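Local structure of glutamate--tRNA ligase (Methanothermobacter thermautotrophicus, 3AII) at residues G417-V422 with L473-E478. The protein probably activates glutamate with ATP and transfers it to the acceptor end of tRNA, as a non-discriminating class I glutamyl-tRNA synthetase. Sequence-based numbering, arbitrary orientation.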
ATOM      1  N   GLY A 417     -44.100 -18.745 -21.523  1.00 17.98           N
ATOM      2  CA  GLY A 417     -44.891 -17.987 -22.475  1.00 19.58           C
ATOM      3  C   GLY A 417     -44.095 -17.129 -23.447  1.00 19.70           C
ATOM      4  O   GLY A 417     -44.681 -16.345 -24.199  1.00 18.84           O
ATOM      5  N   LEU A 418     -42.767 -17.259 -23.438  1.00 17.17           N
ATOM      6  CA  LEU A 418     -41.950 -16.557 -24.427  1.00 16.67           C
ATOM      7  C   LEU A 418     -42.436 -16.961 -25.820  1.00 20.91           C
ATOM      8  O   LEU A 418     -42.472 -18.153 -26.149  1.00 20.02           O
ATOM      9  CB  LEU A 418     -40.476 -16.925 -24.258  1.00 17.97           C
ATOM     10  CG  LEU A 418     -39.487 -16.233 -25.196  1.00 21.50           C
ATOM     11  CD1 LEU A 418     -39.448 -14.730 -24.925  1.00 17.52           C
ATOM     12  CD2 LEU A 418     -38.095 -16.849 -25.041  1.00 19.41           C
ATOM     13  N   PRO A 419     -42.843 -15.979 -26.638  1.00 20.57           N
ATOM     14  CA  PRO A 419     -43.407 -16.319 -27.956  1.00 21.03           C
ATOM     15  C   PRO A 419     -42.412 -17.025 -28.882  1.00 28.67           C
ATOM     16  O   PRO A 419     -42.798 -17.890 -29.674  1.00 25.43           O
ATOM     17  CB  PRO A 419     -43.802 -14.953 -28.536  1.00 25.23           C
ATOM     18  CG  PRO A 419     -44.021 -14.080 -27.324  1.00 23.84           C
ATOM     19  CD  PRO A 419     -42.967 -14.542 -26.336  1.00 20.43           C
ATOM     20  N   GLY A 420     -41.139 -16.665 -28.780  1.00 19.89           N
ATOM     21  CA  GLY A 420     -40.115 -17.280 -29.603  1.00 20.39           C
ATOM     22  C   GLY A 420     -38.774 -16.693 -29.226  1.00 20.32           C
ATOM     23  O   GLY A 420     -38.716 -15.795 -28.391  1.00 21.05           O
ATOM     24  N   PRO A 421     -37.692 -17.191 -29.839  1.00 24.65           N
ATOM     25  CA  PRO A 421     -36.358 -16.732 -29.425  1.00 19.76           C
ATOM     26  C   PRO A 421     -36.157 -15.250 -29.701  1.00 19.18           C
ATOM     27  O   PRO A 421     -36.707 -14.686 -30.651  1.00 23.27           O
ATOM     28  CB  PRO A 421     -35.398 -17.575 -30.279  1.00 25.47           C
ATOM     29  CG  PRO A 421     -36.265 -18.626 -30.959  1.00 36.52           C
ATOM     30  CD  PRO A 421     -37.645 -18.071 -31.016  1.00 31.23           C
ATOM     31  N   VAL A 422     -35.356 -14.620 -28.852  1.00 14.72           N
ATOM     32  CA  VAL A 422     -35.044 -13.212 -28.996  1.00 19.14           C
ATOM     33  C   VAL A 422     -33.532 -13.062 -28.988  1.00 21.33           C
ATOM     34  O   VAL A 422     -32.872 -13.515 -28.061  1.00 20.74           O
ATOM     35  CB  VAL A 422     -35.600 -12.410 -27.815  1.00 20.75           C
ATOM     36  CG1 VAL A 422     -35.231 -10.943 -27.939  1.00 24.72           C
ATOM     37  CG2 VAL A 422     -37.129 -12.593 -27.724  1.00 18.18           C
ATOM     38  N   LEU A 473     -41.482 -17.400 -13.599  1.00 18.24           N
ATOM     39  CA  LEU A 473     -41.180 -16.228 -14.398  1.00 15.79           C
ATOM     40  C   LEU A 473     -42.034 -16.255 -15.660  1.00 22.83           C
ATOM     41  O   LEU A 473     -41.893 -17.172 -16.465  1.00 25.68           O
ATOM     42  CB  LEU A 473     -39.682 -16.225 -14.730  1.00 22.94           C
ATOM     43  CG  LEU A 473     -39.060 -14.912 -15.188  1.00 19.63           C
ATOM     44  CD1 LEU A 473     -39.073 -13.890 -14.064  1.00 17.99           C
ATOM     45  CD2 LEU A 473     -37.642 -15.141 -15.694  1.00 16.92           C
ATOM     46  N   ARG A 474     -42.934 -15.280 -15.832  1.00 20.04           N
ATOM     47  CA  ARG A 474     -43.842 -15.282 -16.978  0.54 21.74           C
ATOM     48  C   ARG A 474     -43.635 -14.108 -17.931  1.00 18.96           C
ATOM     49  O   ARG A 474     -43.538 -12.964 -17.506  1.00 20.64           O
ATOM     50  CB  ARG A 474     -45.305 -15.310 -16.524  0.54 24.24           C
ATOM     51  CG  ARG A 474     -46.275 -15.028 -17.655  0.54 24.76           C
ATOM     52  CD  ARG A 474     -47.718 -15.313 -17.263  0.54 29.82           C
ATOM     53  NE  ARG A 474     -47.955 -16.726 -16.988  0.54 28.57           N
ATOM     54  CZ  ARG A 474     -48.064 -17.662 -17.926  0.54 29.09           C
ATOM     55  NH1 ARG A 474     -48.287 -18.925 -17.585  0.54 17.13           N
ATOM     56  NH2 ARG A 474     -47.933 -17.336 -19.207  0.54 19.27           N
ATOM     57  N   TYR A 475     -43.588 -14.412 -19.228  1.00 18.10           N
ATOM     58  CA  TYR A 475     -43.434 -13.408 -20.278  1.00 18.65           C
ATOM     59  C   TYR A 475     -44.576 -12.404 -20.248  1.00 17.40           C
ATOM     60  O   TYR A 475     -45.745 -12.793 -20.094  1.00 20.77           O
ATOM     61  CB  TYR A 475     -43.420 -14.087 -21.648  1.00 19.35           C
ATOM     62  CG  TYR A 475     -43.278 -13.114 -22.787  1.00 18.97           C
ATOM     63  CD1 TYR A 475     -42.027 -12.630 -23.144  1.00 18.98           C
ATOM     64  CD2 TYR A 475     -44.386 -12.671 -23.505  1.00 18.84           C
ATOM     65  CE1 TYR A 475     -41.875 -11.733 -24.181  1.00 21.82           C
ATOM     66  CE2 TYR A 475     -44.241 -11.771 -24.542  1.00 24.16           C
ATOM     67  CZ  TYR A 475     -42.984 -11.311 -24.880  1.00 25.56           C
ATOM     68  OH  TYR A 475     -42.835 -10.420 -25.920  1.00 25.02           O
ATOM     69  N   HIS A 476     -44.248 -11.121 -20.392  1.00 15.88           N
ATOM     70  CA  HIS A 476     -45.266 -10.080 -20.521  1.00 18.18           C
ATOM     71  C   HIS A 476     -45.234  -9.380 -21.880  1.00 23.22           C
ATOM     72  O   HIS A 476     -46.259  -9.289 -22.563  1.00 20.34           O
ATOM     73  CB  HIS A 476     -45.165  -9.048 -19.390  1.00 17.47           C
ATOM     74  CG  HIS A 476     -46.168  -7.944 -19.497  1.00 21.71           C
ATOM     75  ND1 HIS A 476     -45.913  -6.775 -20.178  1.00 21.92           N
ATOM     76  CD2 HIS A 476     -47.437  -7.837 -19.028  1.00 24.73           C
ATOM     77  CE1 HIS A 476     -46.973  -5.987 -20.114  1.00 22.80           C
ATOM     78  NE2 HIS A 476     -47.911  -6.606 -19.421  1.00 21.25           N
ATOM     79  N   SER A 477     -44.062  -8.888 -22.277  1.00 19.97           N
ATOM     80  CA  SER A 477     -43.963  -8.072 -23.484  1.00 16.61           C
ATOM     81  C   SER A 477     -42.486  -7.866 -23.777  1.00 20.92           C
ATOM     82  O   SER A 477     -41.646  -8.441 -23.099  1.00 17.44           O
ATOM     83  CB  SER A 477     -44.608  -6.709 -23.245  1.00 20.01           C
ATOM     84  OG  SER A 477     -44.086  -6.116 -22.056  1.00 21.19           O
ATOM     85  N   GLU A 478     -42.173  -7.031 -24.761  1.00 22.09           N
ATOM     86  CA  GLU A 478     -40.783  -6.874 -25.192  1.00 25.20           C
ATOM     87  C   GLU A 478     -40.293  -5.426 -25.181  1.00 24.49           C
ATOM     88  O   GLU A 478     -39.112  -5.173 -24.948  1.00 29.85           O
ATOM     89  CB  GLU A 478     -40.574  -7.494 -26.582  1.00 28.55           C
ATOM     90  CG  GLU A 478     -39.127  -7.412 -27.081  1.00 33.39           C
ATOM     91  CD  GLU A 478     -38.865  -8.229 -28.346  1.00 53.13           C
ATOM     92  OE1 GLU A 478     -39.669  -9.126 -28.672  1.00 41.51           O
ATOM     93  OE2 GLU A 478     -37.840  -7.979 -29.015  1.00 47.10           O
TER
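Along 473-478, a strand of the anticodon-binding region with a partner strand on each side, one tyrosine does most of the work of holding the loop 417-421. R474 comes first, beside G417: phi of 88° would press any side chain at G417 against the preceding carbonyl, and in one of the two R474 conformers it would also come close to R474 NH2. Y475 suits its place because its flat ring can spread along the loop: with CG anti to the backbone N (chi1 179°), the ring is carried over to the proline. At its root, Y475 CB lies 3.6 Å from G417 C. P419 CD sits 3.4 Å from the centroid of the Y475 ring and only 8° off the ring normal, a CH-pi contact centred on one face. P419 CG extends the cover toward the phenol end, 3.6 Å from Y475 CE2, and the rigid pyrrolidine needs no freezing of side-chain rotation to fit there. The opposite face has S477 N above it, displaced toward the rim. The methyl CD1 of L418 approaches the ring obliquely, 3.8 Å from CD1 of Y475, the two side chains crossing at about a right angle. An alanine in place of Y475 would remove the ring face under P419 and the partner of L418, and would probably leave the loop less firmly held. H476 and S477 form a classic beta bulge opposite N465, where the small S477 hydroxyl serves both H476 ND1 (2.7 Å from S477 OG) and N465 ND2. Beyond it the extended E478 meets V422, first residue of the next strand, tip to tip, OE2 4.1 Å from CG1, a loose touch. Strand 472-477 runs between 410-416 and 464-469, L473 packing on L413 and V466, Y475 on V415 and V464, while H476 and S477 lean on helix 480-486.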